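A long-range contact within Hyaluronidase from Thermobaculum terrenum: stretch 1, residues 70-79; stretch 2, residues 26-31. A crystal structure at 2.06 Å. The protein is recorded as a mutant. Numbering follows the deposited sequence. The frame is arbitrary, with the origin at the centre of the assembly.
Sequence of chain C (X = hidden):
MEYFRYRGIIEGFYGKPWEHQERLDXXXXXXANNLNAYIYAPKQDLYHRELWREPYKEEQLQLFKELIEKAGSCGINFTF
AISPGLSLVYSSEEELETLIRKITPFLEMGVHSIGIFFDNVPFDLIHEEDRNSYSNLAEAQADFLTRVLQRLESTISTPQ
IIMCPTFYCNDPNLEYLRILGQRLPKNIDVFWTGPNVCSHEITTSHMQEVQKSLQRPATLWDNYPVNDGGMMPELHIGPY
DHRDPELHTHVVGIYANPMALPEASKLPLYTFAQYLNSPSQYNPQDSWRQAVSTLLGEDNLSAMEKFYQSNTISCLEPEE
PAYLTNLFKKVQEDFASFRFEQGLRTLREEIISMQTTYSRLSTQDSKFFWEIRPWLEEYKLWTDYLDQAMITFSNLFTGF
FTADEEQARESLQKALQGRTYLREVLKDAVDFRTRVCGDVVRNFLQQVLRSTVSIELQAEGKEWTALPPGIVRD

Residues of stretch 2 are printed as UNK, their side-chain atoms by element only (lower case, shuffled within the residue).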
# COMPACT_ATOMS: atom_id res chain seq x y z
N LYS C 70 -22.95 13.56 1.75
CA LYS C 70 -21.66 14.27 1.77
C LYS C 70 -20.93 14.11 0.44
O LYS C 70 -20.44 15.09 -0.12
CB LYS C 70 -20.78 13.78 2.93
CG LYS C 70 -19.48 14.57 3.12
CD LYS C 70 -19.74 16.00 3.55
CE LYS C 70 -18.44 16.73 3.85
NZ LYS C 70 -18.70 18.10 4.37
N ALA C 71 -20.88 12.87 -0.06
CA ALA C 71 -20.30 12.57 -1.38
C ALA C 71 -20.90 13.44 -2.48
O ALA C 71 -20.17 14.04 -3.27
CB ALA C 71 -20.50 11.10 -1.71
N GLY C 72 -22.23 13.51 -2.51
CA GLY C 72 -22.93 14.33 -3.50
C GLY C 72 -22.59 15.80 -3.39
O GLY C 72 -22.31 16.45 -4.39
N SER C 73 -22.58 16.32 -2.16
CA SER C 73 -22.20 17.72 -1.90
C SER C 73 -20.74 18.02 -2.25
O SER C 73 -20.40 19.17 -2.50
CB SER C 73 -22.47 18.10 -0.43
OG SER C 73 -21.57 17.45 0.45
N CYS C 74 -19.89 16.99 -2.27
CA CYS C 74 -18.47 17.11 -2.65
C CYS C 74 -18.15 16.72 -4.10
O CYS C 74 -16.98 16.64 -4.47
CB CYS C 74 -17.61 16.30 -1.67
SG CYS C 74 -17.61 16.96 0.01
N GLY C 75 -19.17 16.50 -4.92
CA GLY C 75 -18.99 16.14 -6.33
C GLY C 75 -18.45 14.73 -6.53
O GLY C 75 -17.81 14.46 -7.54
N ILE C 76 -18.72 13.85 -5.57
CA ILE C 76 -18.23 12.48 -5.55
C ILE C 76 -19.38 11.54 -5.90
O ILE C 76 -20.44 11.61 -5.28
CB ILE C 76 -17.72 12.06 -4.15
CG1 ILE C 76 -16.83 13.15 -3.50
CG2 ILE C 76 -16.99 10.73 -4.22
CD1 ILE C 76 -15.61 13.52 -4.30
N ASN C 77 -19.17 10.65 -6.87
CA ASN C 77 -20.11 9.56 -7.13
C ASN C 77 -19.84 8.46 -6.11
O ASN C 77 -18.73 7.92 -6.06
CB ASN C 77 -19.94 9.03 -8.56
CG ASN C 77 -21.03 8.03 -8.96
OD1 ASN C 77 -22.17 8.09 -8.48
ND2 ASN C 77 -20.68 7.11 -9.85
N PHE C 78 -20.84 8.15 -5.29
CA PHE C 78 -20.74 7.08 -4.29
C PHE C 78 -21.18 5.76 -4.91
O PHE C 78 -22.30 5.66 -5.43
CB PHE C 78 -21.63 7.41 -3.08
CG PHE C 78 -21.51 6.44 -1.93
CD1 PHE C 78 -22.13 5.19 -1.97
CD2 PHE C 78 -20.82 6.80 -0.77
CE1 PHE C 78 -22.04 4.32 -0.90
CE2 PHE C 78 -20.73 5.93 0.30
CZ PHE C 78 -21.34 4.69 0.24
N THR C 79 -20.30 4.76 -4.85
CA THR C 79 -20.62 3.40 -5.29
C THR C 79 -20.64 2.48 -4.08
O THR C 79 -19.69 2.44 -3.30
CB THR C 79 -19.58 2.90 -6.30
OG1 THR C 79 -19.63 3.71 -7.48
CG2 THR C 79 -19.81 1.43 -6.69
N UNK C 26 -12.27 12.61 4.31
CA UNK C 26 -11.68 12.20 3.04
C UNK C 26 -12.45 12.75 1.84
O UNK C 26 -11.83 13.13 0.84
c UNK C 26 -8.36 9.84 3.23
c UNK C 26 -10.72 10.16 1.79
s UNK C 26 -9.00 10.72 1.82
c UNK C 26 -11.58 10.67 2.94
N UNK C 27 -13.78 12.83 1.92
CA UNK C 27 -14.57 13.40 0.82
C UNK C 27 -14.24 14.87 0.57
O UNK C 27 -14.23 15.31 -0.59
c UNK C 27 -17.53 9.16 1.14
c UNK C 27 -15.81 10.74 0.55
c UNK C 27 -17.82 11.51 1.60
c UNK C 27 -16.09 13.23 1.04
c UNK C 27 -16.29 9.44 0.59
c UNK C 27 -16.57 11.80 1.07
c UNK C 27 -18.30 10.20 1.64
N UNK C 28 -13.94 15.62 1.63
CA UNK C 28 -13.48 17.01 1.50
C UNK C 28 -12.09 17.08 0.86
O UNK C 28 -11.87 17.89 -0.04
c UNK C 28 -14.89 17.94 3.41
c UNK C 28 -13.48 17.72 2.86
c UNK C 28 -14.92 18.44 4.85
o UNK C 28 -16.00 18.89 5.28
o UNK C 28 -13.89 18.36 5.56
N UNK C 29 -11.17 16.23 1.31
CA UNK C 29 -9.86 16.09 0.66
C UNK C 29 -9.99 15.72 -0.82
O UNK C 29 -9.29 16.28 -1.68
c UNK C 29 -6.56 15.47 0.86
c UNK C 29 -5.35 14.05 -0.65
c UNK C 29 -8.99 15.06 1.40
c UNK C 29 -7.71 14.71 0.69
c UNK C 29 -7.66 13.60 -0.16
c UNK C 29 -6.48 13.27 -0.83
c UNK C 29 -5.39 15.15 0.19
N UNK C 30 -10.88 14.77 -1.12
CA UNK C 30 -11.15 14.37 -2.51
C UNK C 30 -11.61 15.55 -3.38
O UNK C 30 -11.09 15.74 -4.48
c UNK C 30 -13.19 10.18 -3.67
s UNK C 30 -12.87 10.62 -1.96
c UNK C 30 -11.61 11.88 -2.16
c UNK C 30 -12.18 13.23 -2.56
N UNK C 31 -12.56 16.34 -2.88
CA UNK C 31 -13.04 17.51 -3.63
C UNK C 31 -11.93 18.55 -3.84
O UNK C 31 -11.83 19.11 -4.94
c UNK C 31 -14.80 19.34 -3.81
c UNK C 31 -16.09 19.92 -3.26
c UNK C 31 -14.25 18.17 -2.98
o UNK C 31 -16.31 19.95 -2.04
n UNK C 31 -16.95 20.40 -4.15

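Residues 26-31 form part of a helix that packs against the end of a second helix (70-73), the turn that follows it and the start of a strand (77-79).

Position 26 carries four side-chain atoms, two carbons, a sulfur and a terminal carbon, in an unbranched chain. Its side chain is out of reach of stretch 1. A thioether of this length is methionine. M26 is buried against other parts of the protein; its backbone O accepts a hydrogen bond from the backbone N of position 30 (2.7 Å), as expected one helical turn on.

Position 27 has seven side-chain carbons, one leading to a six-membered ring with no heteroatom. Its CA-to-CB bond points toward stretch 1, where A71 CB lies over one face of the ring, K70 CG meets the ring edge, and the far end of the ring reaches the edge of the F78 ring. The residue is phenylalanine, and it gives up more surface to the contact than any other residue here. A71 CB is 4.1 Å from F27 CE2, K70 CG is 3.8 Å from F27 CD2, and F27 CZ is 4.5 Å from F78 CD2. C74 SG is 4.2 Å from F27 CB, and C74 CB also packs against the backbone, 3.7 Å from F27 O.

Position 28 shows three carbons in a row, the third bearing two oxygens. Its CA-to-CB bond points sideways, but the end of the chain comes nearer to stretch 1, and one of the oxygens meets K70 NZ. A carboxylate at that distance from the backbone identifies glutamate. E28 OE2 accepts a hydrogen bond from K70 NZ at 3.0 Å, part of a salt bridge at the exposed margin.

Position 29 again has one carbon and a ring of six carbons. Its side chain is out of reach of stretch 1. The ring makes it phenylalanine, and F29 is buried.

Position 30 repeats the pattern of two carbons, sulfur and carbon without a branch. Here the CA-to-CB bond points toward stretch 1, and CB packs on I76 CD1 at 3.9 Å. The residue is methionine, M30.

Position 31 has three carbons, the third holding one oxygen and one nitrogen. It lies along the turn, with its CB 3.5 Å from C74 O and its side-chain oxygen 3.9 Å from C74 SG. The terminal amide makes it glutamine, Q31. The nearby G75 has a positive phi of 71°, which by itself favours glycine.

The contact works as an apolar seam with polar margins. F27 fits among K70, A71, C74 and F78, and M30 continues the packing onto I76, while M26 and F29 serve other surroundings. The CA atoms of C74 and Q31 approach to 5.5 Å, against 6.2 Å for the CA atoms of A71 and F27, so the turn after the helix sits close to the partner backbone. The K70-E28 salt bridge, the single hydrogen bond across the stretches, ties the exposed side of an interface whose other contacts are mainly apolar packing and van der Waals approaches to the backbone.

Stretch 2 (26-31) MFEFMQ
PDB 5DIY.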